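Local coordinates for adenylosuccinate lyase (Francisella tularensis subsp. tularensis SCHU S4, PDB 4EEI), which probably catalyses the release of fumarate from adenylosuccinate, giving AMP, and the analogous cleavage of SAICAR to AICAR in purine biosynthesis, at residues S273-H287 with N316-T330. Numbering follows the deposited sequence. Where two conformers were deposited one is given.
Sequences STENLTGMARMLRSH and NFGIMVYALRRMKNT. With AMP (adenosine monophosphate), chain C.
Arg326 reaches across from helix 304-333 to Ser273 and Asn276 of helix 272-293, where two roughly antiparallel helices of the lyase's central helical bundle pack with segment axes 9.9 Å apart. Its CB rests against CD2 of Leu277, 4.0 Å away, and CG and CD run on past the Ser273 hydroxyl. With CG anti to the backbone N (chi1 177°) and an extended chain, NE arrives 2.9 Å from Ser273 OG and donates to it along a bent path (143°). At the tip, NH1 bonds back to Tyr322 OH one turn earlier and lies 3.4 Å from Asn276 CG, the amide stacking on one guanidinium face, while NH2 passes alongside CA and CB of Ser273. Ser273 OG also shares a 2.6 Å hydrogen bond with Thr330 OG1. Between the polar ends the interface is apolar: Leu277 spreads its methyls over Ala323 and Met327, Met280 SD packs on Ile319 CG2 and lies obliquely to the Tyr322 ring in a Met-aromatic contact, its CE touching Tyr322 CE2, and Leu284 slides past Ile319. At the far end Asn316 ND2 donates to His287 ND1 in the plane of both groups (3.0 Å, 166°) and to a water held by Leu284 O, while its OD1 is taken by His226. Asn276 ND2 points a straight hydrogen bond (2.9 Å) at O2P of AMP, which also bonds to Ser306 and Arg310 of a second subunit, among others. Arg326 is thus a second-shell residue, stacked on the amide that binds the phosphate and probably limiting its rotation, and its positive charge would probably favour the anion.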
loop_
_atom_site.group_PDB
_atom_site.type_symbol
_atom_site.label_atom_id
_atom_site.label_comp_id
_atom_site.label_asym_id
_atom_site.label_seq_id
_atom_site.Cartn_x
_atom_site.Cartn_y
_atom_site.Cartn_z
ATOM N N SER B 273 2.043 -17.394 -18.951
ATOM C CA SER B 273 0.994 -17.589 -17.939
ATOM C C SER B 273 1.421 -17.107 -16.558
ATOM O O SER B 273 0.693 -16.372 -15.879
ATOM C CB SER B 273 0.564 -19.056 -17.886
ATOM O OG SER B 273 -0.519 -19.221 -17.000
ATOM N N THR B 274 2.614 -17.505 -16.135
ATOM C CA THR B 274 3.075 -17.100 -14.813
ATOM C C THR B 274 3.361 -15.596 -14.764
ATOM O O THR B 274 3.300 -14.978 -13.696
ATOM C CB THR B 274 4.268 -17.952 -14.338
ATOM O OG1 THR B 274 5.223 -18.075 -15.401
ATOM C CG2 THR B 274 3.777 -19.348 -13.965
ATOM N N GLU B 275 3.655 -14.999 -15.917
ATOM C CA GLU B 275 3.798 -13.538 -15.968
ATOM C C GLU B 275 2.439 -12.860 -15.791
ATOM O O GLU B 275 2.286 -11.938 -14.982
ATOM C CB GLU B 275 4.509 -13.096 -17.257
ATOM C CG GLU B 275 6.000 -13.427 -17.219
ATOM C CD GLU B 275 6.744 -13.087 -18.500
ATOM O OE1 GLU B 275 6.207 -12.339 -19.354
ATOM O OE2 GLU B 275 7.887 -13.578 -18.651
ATOM N N ASN B 276 1.445 -13.340 -16.525
ATOM C CA ASN B 276 0.063 -12.902 -16.322
ATOM C C ASN B 276 -0.357 -12.994 -14.857
ATOM O O ASN B 276 -0.947 -12.059 -14.308
ATOM C CB ASN B 276 -0.897 -13.725 -17.202
ATOM C CG ASN B 276 -2.363 -13.354 -16.977
ATOM O OD1 ASN B 276 -3.004 -13.863 -16.059
ATOM N ND2 ASN B 276 -2.898 -12.468 -17.821
ATOM N N LEU B 277 -0.022 -14.108 -14.208
ATOM C CA LEU B 277 -0.454 -14.332 -12.829
ATOM C C LEU B 277 0.298 -13.433 -11.845
ATOM O O LEU B 277 -0.191 -13.134 -10.758
ATOM C CB LEU B 277 -0.301 -15.805 -12.448
ATOM C CG LEU B 277 -1.159 -16.766 -13.266
ATOM C CD1 LEU B 277 -0.692 -18.197 -13.097
ATOM C CD2 LEU B 277 -2.619 -16.641 -12.881
ATOM N N THR B 278 1.490 -12.997 -12.224
ATOM C CA THR B 278 2.217 -12.048 -11.394
ATOM C C THR B 278 1.442 -10.725 -11.388
ATOM O O THR B 278 1.314 -10.054 -10.346
ATOM C CB THR B 278 3.648 -11.862 -11.936
ATOM O OG1 THR B 278 4.336 -13.130 -11.891
ATOM C CG2 THR B 278 4.413 -10.841 -11.090
ATOM N N GLY B 279 0.914 -10.355 -12.549
ATOM C CA GLY B 279 0.077 -9.167 -12.665
ATOM C C GLY B 279 -1.163 -9.299 -11.807
ATOM O O GLY B 279 -1.579 -8.351 -11.125
ATOM N N MET B 280 -1.756 -10.486 -11.823
ATOM C CA MET B 280 -2.956 -10.719 -11.029
ATOM C C MET B 280 -2.656 -10.561 -9.553
ATOM O O MET B 280 -3.455 -9.991 -8.805
ATOM C CB MET B 280 -3.513 -12.114 -11.307
ATOM C CG MET B 280 -3.921 -12.321 -12.752
ATOM S SD MET B 280 -5.305 -11.259 -13.230
ATOM C CE MET B 280 -5.393 -11.646 -14.981
ATOM N N ALA B 281 -1.497 -11.050 -9.129
ATOM C CA ALA B 281 -1.100 -10.936 -7.729
ATOM C C ALA B 281 -0.963 -9.478 -7.299
ATOM O O ALA B 281 -1.351 -9.123 -6.182
ATOM C CB ALA B 281 0.200 -11.688 -7.478
ATOM N N ARG B 282 -0.391 -8.641 -8.166
ATOM C CA ARG B 282 -0.242 -7.220 -7.842
ATOM C C ARG B 282 -1.598 -6.561 -7.613
ATOM O O ARG B 282 -1.742 -5.701 -6.742
ATOM C CB ARG B 282 0.528 -6.480 -8.944
ATOM C CG ARG B 282 1.984 -6.889 -9.059
ATOM C CD ARG B 282 2.730 -6.149 -10.156
ATOM N NE ARG B 282 4.036 -6.780 -10.335
ATOM C CZ ARG B 282 4.684 -6.889 -11.486
ATOM N NH1 ARG B 282 4.177 -6.371 -12.606
ATOM N NH2 ARG B 282 5.852 -7.518 -11.511
ATOM N N MET B 283 -2.574 -6.962 -8.426
ATOM C CA MET B 283 -3.931 -6.439 -8.309
ATOM C C MET B 283 -4.560 -6.810 -6.966
ATOM O O MET B 283 -5.115 -5.956 -6.280
ATOM C CB MET B 283 -4.815 -6.963 -9.446
ATOM C CG MET B 283 -4.447 -6.458 -10.834
ATOM S SD MET B 283 -4.556 -4.660 -10.997
ATOM C CE MET B 283 -6.162 -4.338 -10.245
ATOM N N LEU B 284 -4.469 -8.088 -6.601
ATOM C CA LEU B 284 -5.041 -8.602 -5.353
ATOM C C LEU B 284 -4.403 -7.923 -4.161
ATOM O O LEU B 284 -5.075 -7.579 -3.180
ATOM C CB LEU B 284 -4.845 -10.121 -5.263
ATOM C CG LEU B 284 -5.655 -10.947 -6.262
ATOM C CD1 LEU B 284 -5.163 -12.398 -6.268
ATOM C CD2 LEU B 284 -7.137 -10.904 -5.877
ATOM N N ARG B 285 -3.095 -7.709 -4.248
ATOM C CA ARG B 285 -2.370 -7.072 -3.165
ATOM C C ARG B 285 -2.812 -5.618 -3.002
ATOM O O ARG B 285 -2.848 -5.095 -1.888
ATOM C CB ARG B 285 -0.861 -7.176 -3.423
ATOM C CG ARG B 285 0.007 -6.472 -2.401
ATOM C CD ARG B 285 1.455 -6.982 -2.443
ATOM N NE ARG B 285 2.086 -6.856 -3.760
ATOM C CZ ARG B 285 2.360 -7.890 -4.556
ATOM N NH1 ARG B 285 2.047 -9.120 -4.171
ATOM N NH2 ARG B 285 2.944 -7.700 -5.736
ATOM N N SER B 286 -3.175 -4.973 -4.108
ATOM C CA SER B 286 -3.582 -3.560 -4.058
ATOM C C SER B 286 -4.889 -3.347 -3.285
ATOM O O SER B 286 -5.156 -2.255 -2.775
ATOM C CB SER B 286 -3.714 -2.995 -5.485
ATOM O OG SER B 286 -4.899 -3.458 -6.109
ATOM N N HIS B 287 -5.707 -4.391 -3.195
ATOM C CA HIS B 287 -7.014 -4.270 -2.547
ATOM C C HIS B 287 -6.941 -4.260 -1.031
ATOM O O HIS B 287 -7.888 -3.824 -0.370
ATOM C CB HIS B 287 -7.924 -5.424 -2.972
ATOM C CG HIS B 287 -8.256 -5.437 -4.427
ATOM N ND1 HIS B 287 -8.650 -6.580 -5.083
ATOM C CD2 HIS B 287 -8.270 -4.445 -5.361
ATOM C CE1 HIS B 287 -8.888 -6.303 -6.356
ATOM N NE2 HIS B 287 -8.669 -5.011 -6.544
ATOM N N ASN B 316 -11.863 -8.512 -6.894
ATOM C CA ASN B 316 -11.055 -9.367 -6.035
ATOM C C ASN B 316 -11.447 -10.835 -6.195
ATOM O O ASN B 316 -10.602 -11.693 -6.450
ATOM C CB ASN B 316 -11.183 -8.918 -4.578
ATOM C CG ASN B 316 -10.247 -9.664 -3.660
ATOM O OD1 ASN B 316 -10.571 -10.760 -3.177
ATOM N ND2 ASN B 316 -9.077 -9.080 -3.408
ATOM N N PHE B 317 -12.736 -11.134 -6.070
ATOM C CA PHE B 317 -13.173 -12.511 -6.254
ATOM C C PHE B 317 -12.980 -12.992 -7.690
ATOM O O PHE B 317 -12.571 -14.139 -7.928
ATOM C CB PHE B 317 -14.625 -12.679 -5.794
ATOM C CG PHE B 317 -14.779 -12.622 -4.303
ATOM C CD1 PHE B 317 -14.357 -13.682 -3.514
ATOM C CD2 PHE B 317 -15.334 -11.511 -3.690
ATOM C CE1 PHE B 317 -14.489 -13.636 -2.125
ATOM C CE2 PHE B 317 -15.468 -11.456 -2.305
ATOM C CZ PHE B 317 -15.042 -12.521 -1.528
ATOM N N GLY B 318 -13.259 -12.124 -8.657
ATOM C CA GLY B 318 -13.096 -12.509 -10.053
ATOM C C GLY B 318 -11.644 -12.831 -10.388
ATOM O O GLY B 318 -11.347 -13.830 -11.040
ATOM N N ILE B 319 -10.732 -11.981 -9.947
ATOM C CA ILE B 319 -9.320 -12.211 -10.208
ATOM C C ILE B 319 -8.820 -13.435 -9.439
ATOM O O ILE B 319 -8.041 -14.220 -9.967
ATOM C CB ILE B 319 -8.486 -10.983 -9.813
ATOM C CG1 ILE B 319 -8.762 -9.827 -10.782
ATOM C CG2 ILE B 319 -7.001 -11.320 -9.807
ATOM C CD1 ILE B 319 -8.206 -8.476 -10.274
ATOM N N MET B 320 -9.264 -13.598 -8.198
ATOM C CA MET B 320 -8.789 -14.717 -7.380
ATOM C C MET B 320 -9.174 -16.049 -8.018
ATOM O O MET B 320 -8.345 -16.953 -8.148
ATOM C CB MET B 320 -9.348 -14.639 -5.953
ATOM C CG MET B 320 -8.936 -15.823 -5.072
ATOM S SD MET B 320 -7.154 -15.873 -4.795
ATOM C CE MET B 320 -6.954 -14.535 -3.628
ATOM N N VAL B 321 -10.431 -16.181 -8.411
ATOM C CA VAL B 321 -10.877 -17.418 -9.043
ATOM C C VAL B 321 -10.158 -17.638 -10.381
ATOM O O VAL B 321 -9.667 -18.739 -10.664
ATOM C CB VAL B 321 -12.400 -17.443 -9.221
ATOM C CG1 VAL B 321 -12.820 -18.640 -10.068
ATOM C CG2 VAL B 321 -13.080 -17.501 -7.850
ATOM N N TYR B 322 -10.080 -16.591 -11.196
ATOM C CA TYR B 322 -9.343 -16.674 -12.468
ATOM C C TYR B 322 -7.904 -17.130 -12.246
ATOM O O TYR B 322 -7.407 -18.010 -12.952
ATOM C CB TYR B 322 -9.341 -15.318 -13.195
ATOM C CG TYR B 322 -8.529 -15.329 -14.483
ATOM C CD1 TYR B 322 -9.118 -15.665 -15.685
ATOM C CD2 TYR B 322 -7.173 -14.995 -14.486
ATOM C CE1 TYR B 322 -8.390 -15.686 -16.866
ATOM C CE2 TYR B 322 -6.430 -15.017 -15.668
ATOM C CZ TYR B 322 -7.052 -15.356 -16.847
ATOM O OH TYR B 322 -6.340 -15.385 -18.031
ATOM N N ALA B 323 -7.241 -16.545 -11.262
ATOM C CA ALA B 323 -5.820 -16.813 -11.067
ATOM C C ALA B 323 -5.589 -18.218 -10.536
ATOM O O ALA B 323 -4.653 -18.885 -10.957
ATOM C CB ALA B 323 -5.178 -15.764 -10.135
ATOM N N LEU B 324 -6.426 -18.669 -9.604
ATOM C CA LEU B 324 -6.251 -20.011 -9.035
ATOM C C LEU B 324 -6.479 -21.093 -10.082
ATOM O O LEU B 324 -5.803 -22.124 -10.072
ATOM C CB LEU B 324 -7.194 -20.238 -7.855
ATOM C CG LEU B 324 -6.934 -19.368 -6.622
ATOM C CD1 LEU B 324 -8.071 -19.522 -5.644
ATOM C CD2 LEU B 324 -5.614 -19.781 -5.965
ATOM N N ARG B 325 -7.451 -20.884 -10.968
ATOM C CA ARG B 325 -7.725 -21.858 -12.030
ATOM C C ARG B 325 -6.622 -21.865 -13.059
ATOM O O ARG B 325 -6.206 -22.928 -13.539
ATOM C CB ARG B 325 -9.068 -21.565 -12.710
ATOM C CG ARG B 325 -10.263 -21.682 -11.778
ATOM C CD ARG B 325 -11.583 -21.588 -12.521
ATOM N NE ARG B 325 -12.707 -21.693 -11.587
ATOM C CZ ARG B 325 -13.982 -21.534 -11.927
ATOM N NH1 ARG B 325 -14.309 -21.253 -13.180
ATOM N NH2 ARG B 325 -14.927 -21.647 -11.005
ATOM N N ARG B 326 -6.145 -20.682 -13.427
ATOM C CA ARG B 326 -5.112 -20.621 -14.468
ATOM C C ARG B 326 -3.785 -21.177 -13.945
ATOM O O ARG B 326 -3.078 -21.902 -14.659
ATOM C CB ARG B 326 -4.923 -19.193 -14.989
ATOM C CG ARG B 326 -3.804 -19.077 -16.014
ATOM C CD ARG B 326 -3.826 -17.757 -16.776
ATOM N NE ARG B 326 -2.851 -17.782 -17.870
ATOM C CZ ARG B 326 -2.789 -16.883 -18.842
ATOM N NH1 ARG B 326 -3.647 -15.871 -18.860
ATOM N NH2 ARG B 326 -1.872 -17.004 -19.799
ATOM N N MET B 327 -3.451 -20.851 -12.700
ATOM C CA MET B 327 -2.240 -21.408 -12.095
ATOM C C MET B 327 -2.314 -22.928 -11.984
ATOM O O MET B 327 -1.333 -23.616 -12.238
ATOM C CB MET B 327 -1.980 -20.802 -10.719
ATOM C CG MET B 327 -0.722 -21.394 -10.053
ATOM S SD MET B 327 0.811 -20.995 -10.952
ATOM C CE MET B 327 1.229 -19.447 -10.146
ATOM N N LYS B 328 -3.474 -23.459 -11.609
ATOM C CA LYS B 328 -3.629 -24.914 -11.556
ATOM C C LYS B 328 -3.410 -25.557 -12.919
ATOM O O LYS B 328 -2.698 -26.566 -13.041
ATOM C CB LYS B 328 -5.006 -25.303 -11.005
ATOM C CG LYS B 328 -5.302 -26.808 -11.093
ATOM C CD LYS B 328 -6.776 -27.038 -11.374
ATOM C CE LYS B 328 -7.219 -28.466 -11.100
ATOM N NZ LYS B 328 -6.566 -29.503 -11.961
ATOM N N ASN B 329 -3.996 -24.978 -13.961
ATOM C CA ASN B 329 -3.818 -25.559 -15.289
ATOM C C ASN B 329 -2.366 -25.441 -15.747
ATOM O O ASN B 329 -1.838 -26.343 -16.388
ATOM C CB ASN B 329 -4.763 -24.901 -16.294
ATOM C CG ASN B 329 -6.217 -25.274 -16.063
ATOM O OD1 ASN B 329 -6.536 -26.417 -15.714
ATOM N ND2 ASN B 329 -7.114 -24.309 -16.273
ATOM N N THR B 330 -1.729 -24.328 -15.408
ATOM C CA THR B 330 -0.320 -24.114 -15.737
ATOM C C THR B 330 0.582 -25.131 -15.024
ATOM O O THR B 330 1.512 -25.669 -15.617
ATOM C CB THR B 330 0.112 -22.668 -15.399
ATOM O OG1 THR B 330 -0.563 -21.754 -16.281
ATOM C CG2 THR B 330 1.605 -22.493 -15.582
HETATM P P AMP C . -2.268 -10.764 -20.875
HETATM O O1P AMP C . -3.660 -11.289 -20.636
HETATM O O2P AMP C . -1.224 -11.341 -19.956
HETATM O O3P AMP C . -2.199 -9.269 -21.031
HETATM O "O5'" AMP C . -1.879 -11.338 -22.324
HETATM C "C5'" AMP C . -0.674 -10.936 -22.972
HETATM C "C4'" AMP C . -0.767 -11.282 -24.452
HETATM O "O4'" AMP C . 0.400 -10.832 -25.144
HETATM C "C3'" AMP C . -0.852 -12.785 -24.653
HETATM O "O3'" AMP C . -1.867 -13.063 -25.618
HETATM C "C2'" AMP C . 0.498 -13.177 -25.211
HETATM O "O2'" AMP C . 0.375 -14.250 -26.142
HETATM C "C1'" AMP C . 0.962 -11.907 -25.901
HETATM N N9 AMP C . 2.441 -11.817 -25.938
HETATM C C8 AMP C . 3.307 -12.815 -25.692
HETATM N N7 AMP C . 4.589 -12.387 -25.819
HETATM C C5 AMP C . 4.548 -11.087 -26.157
HETATM C C6 AMP C . 5.539 -10.026 -26.445
HETATM N N6 AMP C . 6.868 -10.280 -26.395
HETATM N N1 AMP C . 5.072 -8.798 -26.759
HETATM C C2 AMP C . 3.756 -8.533 -26.812
HETATM N N3 AMP C . 2.801 -9.446 -26.563
HETATM C C4 AMP C . 3.129 -10.717 -26.235
HETATM O O HOH W 1 -6.543 -9.300 -1.830
#